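Local coordinates for protein globin III, extracellular (PDB 1X9F) that probably carries oxygen on a heme group as one globin subunit of the extracellular hemoglobin (erythrocruorin) of the earthworm Lumbricus terrestris, at residues V108-G117 with I143-L151. Numbering follows the deposited sequence.
Sequences VQKAHFKKFG and ILTKISSRL. With HEM (protoporphyrin IX containing Fe), chain R.
F113 and S148 meet face to methylene: CB of S148 lies over one face of the F113 ring, 3.9 Å from its centroid and 24° off the normal, a CH-pi contact, while the heme methyl CMC lies over the opposite face. The pair illustrates how two antiparallel helices, inclined at 160° with axes 9.7 Å apart, can hold an aromatic ring flat against a prosthetic group. S148 can offer its methylene because its OG sits between the backbone N and the carbonyl carbon (chi1 65°) and donates a hydrogen bond to L144 O; that carbonyl also accepts from S148 N on the other face of its plane. Round the same ring, L144 CD2 comes to the edge, 3.8 Å from F113 CD2, and I147 approaches at about a right angle, its CG2 3.5 Å from F113 CE2. L144 forks: CD1 rests on the backbone at G117 CA, 3.4 Å away, and CD2 sits in the plane of the F116 ring at its edge. A type I turn from S148 to L151 brings the L151 side chain back, its CD1 3.8 Å from V108 CG1, and the extended K110 chain runs past S148 O. Were F113 replaced by an alanine, S148 CB and the heme methyl would probably lose the ring between them, and L144 and I147 a common partner. H102 of helix 88-103 adds an edge-to-face ring contact to F113. V108, H112, F116 and L144 also touch the porphyrin, F113 and F116 from opposite sides of its plane, so the G-H helix junction forms part of a globin heme pocket.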
loop_
_atom_site.group_PDB
_atom_site.type_symbol
_atom_site.label_atom_id
_atom_site.label_comp_id
_atom_site.label_asym_id
_atom_site.label_seq_id
_atom_site.Cartn_x
_atom_site.Cartn_y
_atom_site.Cartn_z
ATOM N N VAL C 108 -9.936 41.116 34.561
ATOM C CA VAL C 108 -10.070 40.226 33.411
ATOM C C VAL C 108 -10.864 40.951 32.330
ATOM O O VAL C 108 -11.996 41.372 32.569
ATOM C CB VAL C 108 -10.768 38.903 33.806
ATOM C CG1 VAL C 108 -11.132 38.076 32.576
ATOM C CG2 VAL C 108 -9.883 38.097 34.745
ATOM N N GLN C 109 -10.269 41.121 31.156
ATOM C CA GLN C 109 -10.924 41.898 30.105
ATOM C C GLN C 109 -10.857 41.234 28.732
ATOM O O GLN C 109 -10.009 40.371 28.491
ATOM C CB GLN C 109 -10.369 43.331 30.063
ATOM C CG GLN C 109 -8.852 43.408 30.005
ATOM C CD GLN C 109 -8.313 44.774 30.381
ATOM O OE1 GLN C 109 -8.313 45.152 31.555
ATOM N NE2 GLN C 109 -7.832 45.513 29.388
ATOM N N LYS C 110 -11.757 41.642 27.841
ATOM C CA LYS C 110 -11.840 41.060 26.502
ATOM C C LYS C 110 -10.490 40.917 25.798
ATOM O O LYS C 110 -10.259 39.924 25.106
ATOM C CB LYS C 110 -12.817 41.844 25.626
ATOM C CG LYS C 110 -14.270 41.573 25.971
ATOM C CD LYS C 110 -15.213 42.343 25.074
ATOM C CE LYS C 110 -16.638 42.234 25.592
ATOM N NZ LYS C 110 -17.596 42.923 24.675
ATOM N N ALA C 111 -9.606 41.898 25.988
ATOM C CA ALA C 111 -8.297 41.909 25.329
ATOM C C ALA C 111 -7.467 40.685 25.699
ATOM O O ALA C 111 -6.702 40.172 24.880
ATOM C CB ALA C 111 -7.542 43.189 25.665
ATOM N N HIS C 112 -7.625 40.226 26.937
ATOM C CA HIS C 112 -6.916 39.054 27.425
ATOM C C HIS C 112 -7.348 37.799 26.667
ATOM O O HIS C 112 -6.519 36.950 26.335
ATOM C CB HIS C 112 -7.188 38.838 28.909
ATOM C CG HIS C 112 -6.730 39.951 29.802
ATOM N ND1 HIS C 112 -7.251 40.132 31.064
ATOM C CD2 HIS C 112 -5.790 40.914 29.642
ATOM C CE1 HIS C 112 -6.657 41.158 31.644
ATOM N NE2 HIS C 112 -5.766 41.652 30.803
ATOM N N PHE C 113 -8.650 37.684 26.409
ATOM C CA PHE C 113 -9.188 36.542 25.681
ATOM C C PHE C 113 -8.805 36.541 24.208
ATOM O O PHE C 113 -8.705 35.474 23.596
ATOM C CB PHE C 113 -10.702 36.471 25.846
ATOM C CG PHE C 113 -11.133 35.782 27.103
ATOM C CD1 PHE C 113 -11.104 36.448 28.323
ATOM C CD2 PHE C 113 -11.563 34.459 27.070
ATOM C CE1 PHE C 113 -11.498 35.808 29.497
ATOM C CE2 PHE C 113 -11.962 33.812 28.233
ATOM C CZ PHE C 113 -11.929 34.489 29.452
ATOM N N LYS C 114 -8.586 37.722 23.637
ATOM C CA LYS C 114 -8.133 37.801 22.252
ATOM C C LYS C 114 -6.696 37.319 22.126
ATOM O O LYS C 114 -6.332 36.678 21.140
ATOM C CB LYS C 114 -8.260 39.218 21.702
ATOM C CG LYS C 114 -7.782 39.344 20.263
ATOM C CD LYS C 114 -8.047 40.733 19.736
ATOM C CE LYS C 114 -7.529 40.875 18.322
ATOM N NZ LYS C 114 -7.877 42.242 17.774
ATOM N N LYS C 115 -5.894 37.628 23.139
ATOM C CA LYS C 115 -4.514 37.191 23.189
ATOM C C LYS C 115 -4.444 35.686 23.411
ATOM O O LYS C 115 -3.692 34.987 22.732
ATOM C CB LYS C 115 -3.782 37.919 24.313
ATOM C CG LYS C 115 -2.508 38.595 23.869
ATOM C CD LYS C 115 -1.585 37.626 23.160
ATOM C CE LYS C 115 -0.420 38.356 22.516
ATOM N NZ LYS C 115 -0.874 39.397 21.536
ATOM N N PHE C 116 -5.234 35.200 24.364
ATOM C CA PHE C 116 -5.299 33.776 24.653
ATOM C C PHE C 116 -5.592 32.971 23.388
ATOM O O PHE C 116 -4.912 31.981 23.111
ATOM C CB PHE C 116 -6.332 33.498 25.742
ATOM C CG PHE C 116 -6.231 32.122 26.323
ATOM C CD1 PHE C 116 -7.235 31.187 26.097
ATOM C CD2 PHE C 116 -5.120 31.749 27.080
ATOM C CE1 PHE C 116 -7.147 29.901 26.626
ATOM C CE2 PHE C 116 -5.018 30.465 27.612
ATOM C CZ PHE C 116 -6.034 29.537 27.382
ATOM N N GLY C 117 -6.576 33.422 22.612
ATOM C CA GLY C 117 -6.887 32.833 21.311
ATOM C C GLY C 117 -5.693 32.716 20.381
ATOM O O GLY C 117 -5.523 31.692 19.716
ATOM N N ILE C 143 -16.186 30.234 21.178
ATOM C CA ILE C 143 -16.063 29.874 22.596
ATOM C C ILE C 143 -15.518 31.037 23.434
ATOM O O ILE C 143 -16.134 31.448 24.426
ATOM C CB ILE C 143 -15.171 28.606 22.757
ATOM C CG1 ILE C 143 -15.872 27.383 22.146
ATOM C CG2 ILE C 143 -14.828 28.363 24.235
ATOM C CD1 ILE C 143 -14.968 26.171 21.958
ATOM N N LEU C 144 -14.351 31.543 23.020
ATOM C CA LEU C 144 -13.698 32.704 23.634
ATOM C C LEU C 144 -14.574 33.943 23.694
ATOM O O LEU C 144 -14.542 34.674 24.683
ATOM C CB LEU C 144 -12.409 33.041 22.879
ATOM C CG LEU C 144 -11.325 31.958 22.985
ATOM C CD1 LEU C 144 -10.215 32.251 21.996
ATOM C CD2 LEU C 144 -10.767 31.867 24.407
ATOM N N THR C 145 -15.345 34.184 22.638
ATOM C CA THR C 145 -16.274 35.307 22.617
ATOM C C THR C 145 -17.385 35.135 23.652
ATOM O O THR C 145 -17.755 36.097 24.323
ATOM C CB THR C 145 -16.872 35.494 21.211
ATOM O OG1 THR C 145 -15.827 35.828 20.288
ATOM C CG2 THR C 145 -17.782 36.727 21.159
ATOM N N LYS C 146 -17.907 33.917 23.787
ATOM C CA LYS C 146 -19.000 33.660 24.723
ATOM C C LYS C 146 -18.551 33.791 26.185
ATOM O O LYS C 146 -19.252 34.396 26.995
ATOM C CB LYS C 146 -19.615 32.284 24.459
ATOM C CG LYS C 146 -21.124 32.286 24.194
ATOM C CD LYS C 146 -21.476 32.693 22.743
ATOM C CE LYS C 146 -21.225 31.560 21.726
ATOM N NZ LYS C 146 -22.259 30.485 21.731
ATOM N N ILE C 147 -17.385 33.232 26.514
ATOM C CA ILE C 147 -16.838 33.347 27.868
ATOM C C ILE C 147 -16.523 34.804 28.225
ATOM O O ILE C 147 -16.696 35.213 29.374
ATOM C CB ILE C 147 -15.583 32.458 28.034
ATOM C CG1 ILE C 147 -15.934 30.996 27.739
ATOM C CG2 ILE C 147 -15.018 32.569 29.449
ATOM C CD1 ILE C 147 -14.732 30.085 27.534
ATOM N N SER C 148 -16.087 35.588 27.241
ATOM C CA SER C 148 -15.634 36.961 27.501
ATOM C C SER C 148 -16.680 38.064 27.262
ATOM O O SER C 148 -16.382 39.247 27.438
ATOM C CB SER C 148 -14.361 37.259 26.703
ATOM O OG SER C 148 -14.618 37.244 25.306
ATOM N N SER C 149 -17.897 37.670 26.877
ATOM C CA SER C 149 -18.999 38.610 26.578
ATOM C C SER C 149 -19.455 39.471 27.766
ATOM O O SER C 149 -19.904 40.609 27.583
ATOM C CB SER C 149 -20.204 37.851 26.006
ATOM O OG SER C 149 -20.718 36.917 26.942
ATOM N N ARG C 150 -19.341 38.915 28.971
ATOM C CA ARG C 150 -19.769 39.577 30.207
ATOM C C ARG C 150 -18.683 40.427 30.839
ATOM O O ARG C 150 -18.785 40.815 32.009
ATOM C CB ARG C 150 -20.220 38.540 31.227
ATOM C CG ARG C 150 -21.629 38.112 31.027
ATOM C CD ARG C 150 -22.057 37.009 31.949
ATOM N NE ARG C 150 -23.376 36.533 31.557
ATOM C CZ ARG C 150 -24.521 37.130 31.883
ATOM N NH1 ARG C 150 -24.532 38.235 32.628
ATOM N NH2 ARG C 150 -25.669 36.609 31.468
ATOM N N LEU C 151 -17.637 40.709 30.072
ATOM C CA LEU C 151 -16.530 41.503 30.570
ATOM C C LEU C 151 -16.691 42.943 30.115
ATOM O O LEU C 151 -16.751 43.858 30.935
ATOM C CB LEU C 151 -15.193 40.928 30.095
ATOM C CG LEU C 151 -14.850 39.497 30.518
ATOM C CD1 LEU C 151 -13.555 39.053 29.846
ATOM C CD2 LEU C 151 -14.736 39.370 32.034
HETATM C CHA HEM R . -10.821 30.764 36.452
HETATM C CHB HEM R . -11.951 28.461 32.273
HETATM C CHC HEM R . -9.566 31.839 29.684
HETATM C CHD HEM R . -8.748 34.328 33.839
HETATM C C1A HEM R . -11.319 29.750 35.502
HETATM C C2A HEM R . -11.957 28.594 35.949
HETATM C C3A HEM R . -12.315 27.867 34.727
HETATM C C4A HEM R . -11.793 28.775 33.692
HETATM C CMA HEM R . -13.025 26.547 34.563
HETATM C CAA HEM R . -12.220 28.170 37.369
HETATM C CBA HEM R . -13.653 28.494 37.745
HETATM C CGA HEM R . -13.868 28.007 39.153
HETATM O O1A HEM R . -14.121 26.797 39.335
HETATM O O2A HEM R . -13.779 28.835 40.084
HETATM C C1B HEM R . -11.376 29.210 31.161
HETATM C C2B HEM R . -11.473 28.730 29.860
HETATM C C3B HEM R . -10.777 29.684 29.194
HETATM C C4B HEM R . -10.345 30.657 30.068
HETATM C CMB HEM R . -12.145 27.487 29.322
HETATM C CAB HEM R . -10.632 29.685 27.865
HETATM C CBB HEM R . -10.611 29.339 26.546
HETATM C C1C HEM R . -9.103 32.855 30.645
HETATM C C2C HEM R . -8.368 33.957 30.239
HETATM C C3C HEM R . -8.174 34.634 31.414
HETATM C C4C HEM R . -8.748 33.904 32.429
HETATM C CMC HEM R . -7.928 34.343 28.850
HETATM C CAC HEM R . -7.393 35.887 31.564
HETATM C CBC HEM R . -7.860 37.172 31.854
HETATM C C1D HEM R . -9.262 33.557 34.982
HETATM C C2D HEM R . -9.082 33.994 36.292
HETATM C C3D HEM R . -9.661 33.018 37.073
HETATM C C4D HEM R . -10.146 32.024 36.086
HETATM C CMD HEM R . -8.413 35.272 36.744
HETATM C CAD HEM R . -9.763 32.965 38.573
HETATM C CBD HEM R . -8.481 32.331 39.094
HETATM C CGD HEM R . -8.654 32.169 40.577
HETATM O O1D HEM R . -8.297 33.098 41.332
HETATM O O2D HEM R . -9.162 31.106 40.979
HETATM N NA HEM R . -11.222 29.911 34.151
HETATM N NB HEM R . -10.695 30.375 31.350
HETATM N NC HEM R . -9.365 32.795 31.983
HETATM N ND HEM R . -9.892 32.367 34.802
HETATM FE FE HEM R . -10.326 31.382 33.078
#